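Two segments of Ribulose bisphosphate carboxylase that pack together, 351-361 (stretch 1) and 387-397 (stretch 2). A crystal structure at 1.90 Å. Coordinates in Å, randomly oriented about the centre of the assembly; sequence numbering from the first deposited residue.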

# COMPACT_ATOMS: atom_id res chain seq x y z
N LEU A 351 -44.33 -6.08 24.24
CA LEU A 351 -45.34 -5.83 23.23
C LEU A 351 -45.84 -7.13 22.61
O LEU A 351 -45.11 -8.11 22.49
CB LEU A 351 -44.81 -4.88 22.17
CG LEU A 351 -44.28 -3.56 22.74
CD1 LEU A 351 -43.63 -2.75 21.68
CD2 LEU A 351 -45.38 -2.74 23.40
N HIS A 352 -47.11 -7.13 22.25
CA HIS A 352 -47.72 -8.25 21.56
C HIS A 352 -48.88 -7.70 20.75
O HIS A 352 -49.23 -6.53 20.92
CB HIS A 352 -48.17 -9.28 22.59
CG HIS A 352 -49.21 -8.79 23.54
ND1 HIS A 352 -48.92 -8.35 24.81
CD2 HIS A 352 -50.56 -8.66 23.39
CE1 HIS A 352 -50.05 -8.00 25.42
NE2 HIS A 352 -51.05 -8.17 24.58
N PRO A 353 -49.46 -8.51 19.88
CA PRO A 353 -50.43 -8.01 18.89
C PRO A 353 -51.61 -7.20 19.43
O PRO A 353 -52.00 -6.20 18.78
CB PRO A 353 -50.92 -9.30 18.22
CG PRO A 353 -49.72 -10.22 18.32
CD PRO A 353 -49.21 -9.96 19.70
N GLY A 354 -52.18 -7.60 20.57
CA GLY A 354 -53.28 -6.88 21.20
C GLY A 354 -52.93 -5.45 21.67
O GLY A 354 -53.79 -4.64 21.95
N LEU A 355 -51.65 -5.12 21.74
CA LEU A 355 -51.27 -3.76 22.12
C LEU A 355 -51.06 -2.85 20.95
O LEU A 355 -50.80 -1.67 21.17
CB LEU A 355 -50.02 -3.80 22.98
CG LEU A 355 -50.18 -4.60 24.28
CD1 LEU A 355 -48.94 -4.41 25.15
CD2 LEU A 355 -51.42 -4.18 25.04
N MET A 356 -51.15 -3.35 19.71
CA MET A 356 -50.73 -2.54 18.58
C MET A 356 -51.66 -1.35 18.35
O MET A 356 -51.18 -0.28 18.07
CB MET A 356 -50.56 -3.36 17.29
CG MET A 356 -49.47 -4.42 17.34
SD MET A 356 -47.84 -3.74 17.49
CE MET A 356 -47.55 -3.91 19.28
N PRO A 357 -52.99 -1.51 18.44
CA PRO A 357 -53.89 -0.34 18.34
C PRO A 357 -53.53 0.80 19.30
O PRO A 357 -53.37 1.91 18.84
CB PRO A 357 -55.29 -0.92 18.60
CG PRO A 357 -55.18 -2.34 18.07
CD PRO A 357 -53.75 -2.77 18.55
N GLU A 358 -53.32 0.52 20.57
CA GLU A 358 -52.99 1.54 21.55
C GLU A 358 -51.61 2.14 21.27
O GLU A 358 -51.41 3.38 21.30
CB GLU A 358 -53.05 0.93 22.97
CG GLU A 358 -52.92 1.93 24.11
CD GLU A 358 -52.70 1.30 25.50
OE1 GLU A 358 -52.70 0.05 25.64
OE2 GLU A 358 -52.55 2.10 26.47
N LEU A 359 -50.64 1.27 20.98
CA LEU A 359 -49.28 1.73 20.70
C LEU A 359 -49.26 2.74 19.54
O LEU A 359 -48.71 3.82 19.67
CB LEU A 359 -48.35 0.56 20.42
CG LEU A 359 -46.91 0.95 20.13
CD1 LEU A 359 -46.27 1.50 21.39
CD2 LEU A 359 -46.12 -0.24 19.57
N ILE A 360 -49.94 2.40 18.45
CA ILE A 360 -50.02 3.26 17.29
C ILE A 360 -50.84 4.55 17.51
O ILE A 360 -50.40 5.64 17.10
CB ILE A 360 -50.46 2.44 16.06
CG1 ILE A 360 -49.32 1.50 15.65
CG2 ILE A 360 -50.82 3.34 14.90
CD1 ILE A 360 -49.73 0.40 14.70
N ARG A 361 -51.99 4.45 18.18
CA ARG A 361 -52.79 5.63 18.51
C ARG A 361 -51.94 6.66 19.25
O ARG A 361 -51.97 7.84 18.93
CB ARG A 361 -53.95 5.23 19.40
CG ARG A 361 -55.09 6.17 19.44
CD ARG A 361 -56.22 5.66 20.39
NE ARG A 361 -55.95 6.22 21.72
CZ ARG A 361 -55.62 5.53 22.82
NH1 ARG A 361 -55.38 6.21 23.93
NH2 ARG A 361 -55.56 4.19 22.86
N LYS A 387 -46.92 -13.40 12.06
CA LYS A 387 -48.05 -13.08 11.23
C LYS A 387 -49.07 -12.33 12.07
O LYS A 387 -49.67 -11.38 11.60
CB LYS A 387 -48.71 -14.30 10.59
CG LYS A 387 -49.69 -13.91 9.44
CD LYS A 387 -50.46 -15.10 8.85
CE LYS A 387 -51.83 -14.65 8.25
NZ LYS A 387 -52.91 -15.70 8.30
N ALA A 388 -49.22 -12.74 13.33
CA ALA A 388 -50.22 -12.14 14.21
C ALA A 388 -49.88 -10.68 14.46
O ALA A 388 -50.74 -9.81 14.48
CB ALA A 388 -50.31 -12.89 15.52
N LEU A 389 -48.60 -10.42 14.64
CA LEU A 389 -48.13 -9.06 14.86
C LEU A 389 -48.40 -8.19 13.61
O LEU A 389 -48.94 -7.08 13.71
CB LEU A 389 -46.66 -9.07 15.21
CG LEU A 389 -46.08 -7.71 15.64
CD1 LEU A 389 -46.64 -7.24 16.99
CD2 LEU A 389 -44.55 -7.79 15.65
N ARG A 390 -48.03 -8.70 12.45
CA ARG A 390 -48.25 -7.97 11.18
C ARG A 390 -49.73 -7.72 10.94
O ARG A 390 -50.10 -6.68 10.44
CB ARG A 390 -47.63 -8.71 9.99
CG ARG A 390 -46.07 -8.59 9.89
CD ARG A 390 -45.54 -7.20 9.40
NE ARG A 390 -46.16 -6.85 8.11
CZ ARG A 390 -45.78 -7.33 6.92
NH1 ARG A 390 -44.76 -8.16 6.80
NH2 ARG A 390 -46.40 -6.93 5.81
N ASP A 391 -50.59 -8.67 11.31
CA ASP A 391 -52.02 -8.51 11.06
C ASP A 391 -52.61 -7.51 12.02
O ASP A 391 -53.46 -6.71 11.63
CB ASP A 391 -52.73 -9.82 11.23
CG ASP A 391 -52.51 -10.77 10.06
OD1 ASP A 391 -52.02 -10.38 8.96
OD2 ASP A 391 -52.82 -11.95 10.16
N ALA A 392 -52.15 -7.51 13.27
CA ALA A 392 -52.64 -6.53 14.21
C ALA A 392 -52.25 -5.11 13.80
O ALA A 392 -53.02 -4.20 14.00
CB ALA A 392 -52.18 -6.84 15.64
N ILE A 393 -51.06 -4.93 13.23
CA ILE A 393 -50.61 -3.61 12.76
C ILE A 393 -51.43 -3.19 11.52
O ILE A 393 -51.88 -2.06 11.44
CB ILE A 393 -49.08 -3.62 12.47
CG1 ILE A 393 -48.29 -3.72 13.78
CG2 ILE A 393 -48.66 -2.39 11.73
CD1 ILE A 393 -46.91 -4.28 13.59
N ASP A 394 -51.69 -4.11 10.59
CA ASP A 394 -52.49 -3.75 9.42
C ASP A 394 -53.89 -3.30 9.88
O ASP A 394 -54.41 -2.33 9.36
CB ASP A 394 -52.62 -4.91 8.46
CG ASP A 394 -51.36 -5.18 7.69
OD1 ASP A 394 -50.50 -4.30 7.58
OD2 ASP A 394 -51.17 -6.29 7.16
N ALA A 395 -54.47 -3.98 10.87
CA ALA A 395 -55.74 -3.60 11.45
C ALA A 395 -55.69 -2.24 12.17
O ALA A 395 -56.56 -1.41 11.97
CB ALA A 395 -56.26 -4.68 12.39
N ALA A 396 -54.72 -2.03 13.04
CA ALA A 396 -54.61 -0.75 13.71
C ALA A 396 -54.60 0.38 12.65
O ALA A 396 -55.31 1.35 12.77
CB ALA A 396 -53.35 -0.70 14.58
N ILE A 397 -53.81 0.23 11.59
CA ILE A 397 -53.69 1.28 10.56
C ILE A 397 -54.99 1.50 9.79
O ILE A 397 -55.29 2.63 9.42
CB ILE A 397 -52.59 0.92 9.59
CG1 ILE A 397 -51.24 1.03 10.29
CG2 ILE A 397 -52.60 1.83 8.34
CD1 ILE A 397 -50.27 0.11 9.73

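Stretch 1 (351-361) packs against the helix of stretch 2 (387-397) in ribulose bisphosphate carboxylase. The side-chain contacts are apolar, and no hydrogen bond crosses between the stretches; 419 Å² of surface, both sides summed, is buried as proline rings, a methionine and branched side chains pack with alanine methyls. Helix 356-361 crosses helix 387-397 at -51°, with the axes 8.9 Å apart at closest approach; alanine methyls on the second helix, those of Ala 392 and Ala 396, face the first stretch at this separation.

Leu 351 lies beyond contact range, and His 352 turns its CA-to-CB bond away, so that its nearest approach is through the backbone, C to CD1 of Leu 389 at 4.4 Å. Pro 353 is the first real anchor and has the largest covered area of either stretch. Its compact ring lies over the second helix, CG 3.9 Å from CB of Ala 388 and CB 3.8 Å from CB of Ala 392, while CG of Pro 353 is also 3.9 Å from the backbone N of Leu 389. The methyl of Ala 392 comes still closer to the backbone, with Pro 353 O only 3.2 Å from Ala 392 CB. That carbonyl is engaged within its own stretch, accepting a hydrogen bond from Met 356 N (N to O 3.1 Å). Gly 354 and Leu 355 take no part.

Met 356 points toward the second helix. Its long, unbranched side chain, with chi1 and chi2 both m, passes Ala 392 (CG to Ala 392 CB, 4.0 Å) and brings its sulfur against two branched residues: Met 356 SD is 3.7 Å from Leu 389 CD1 and 3.7 Å from Ile 393 CG1. Leu 389 starts sideways, but its end comes nearer, which allows it to meet the thioether.

Pro 357 lies where the chains run close, its CA 4.7 Å from CA of Ala 396. The small methyl of Ala 396 suits this narrow gap, its CB 3.8 Å from Pro 357 CA and 4.3 Å from Pro 357 CG. Glu 358 points away, leaving its carboxylate outside the apolar contact, and Leu 359 is out of reach.

One turn after Met 356, Ile 360 again points toward the partner. With chi1 m and chi2 t, its CD1 reaches Ala 396 CB at 3.8 Å and Ile 393 CG2 at 4.2 Å; the extended isoleucine branch reaches over the short methyl, and 55 Å² of Ile 360 and 54 Å² of Ala 396 are covered. Arg 361 starts sideways and its end leads away. On stretch 2, Arg 390 and Asp 394 have CA-to-CB bonds pointing away, and their side chains stay more than 8 Å from stretch 1.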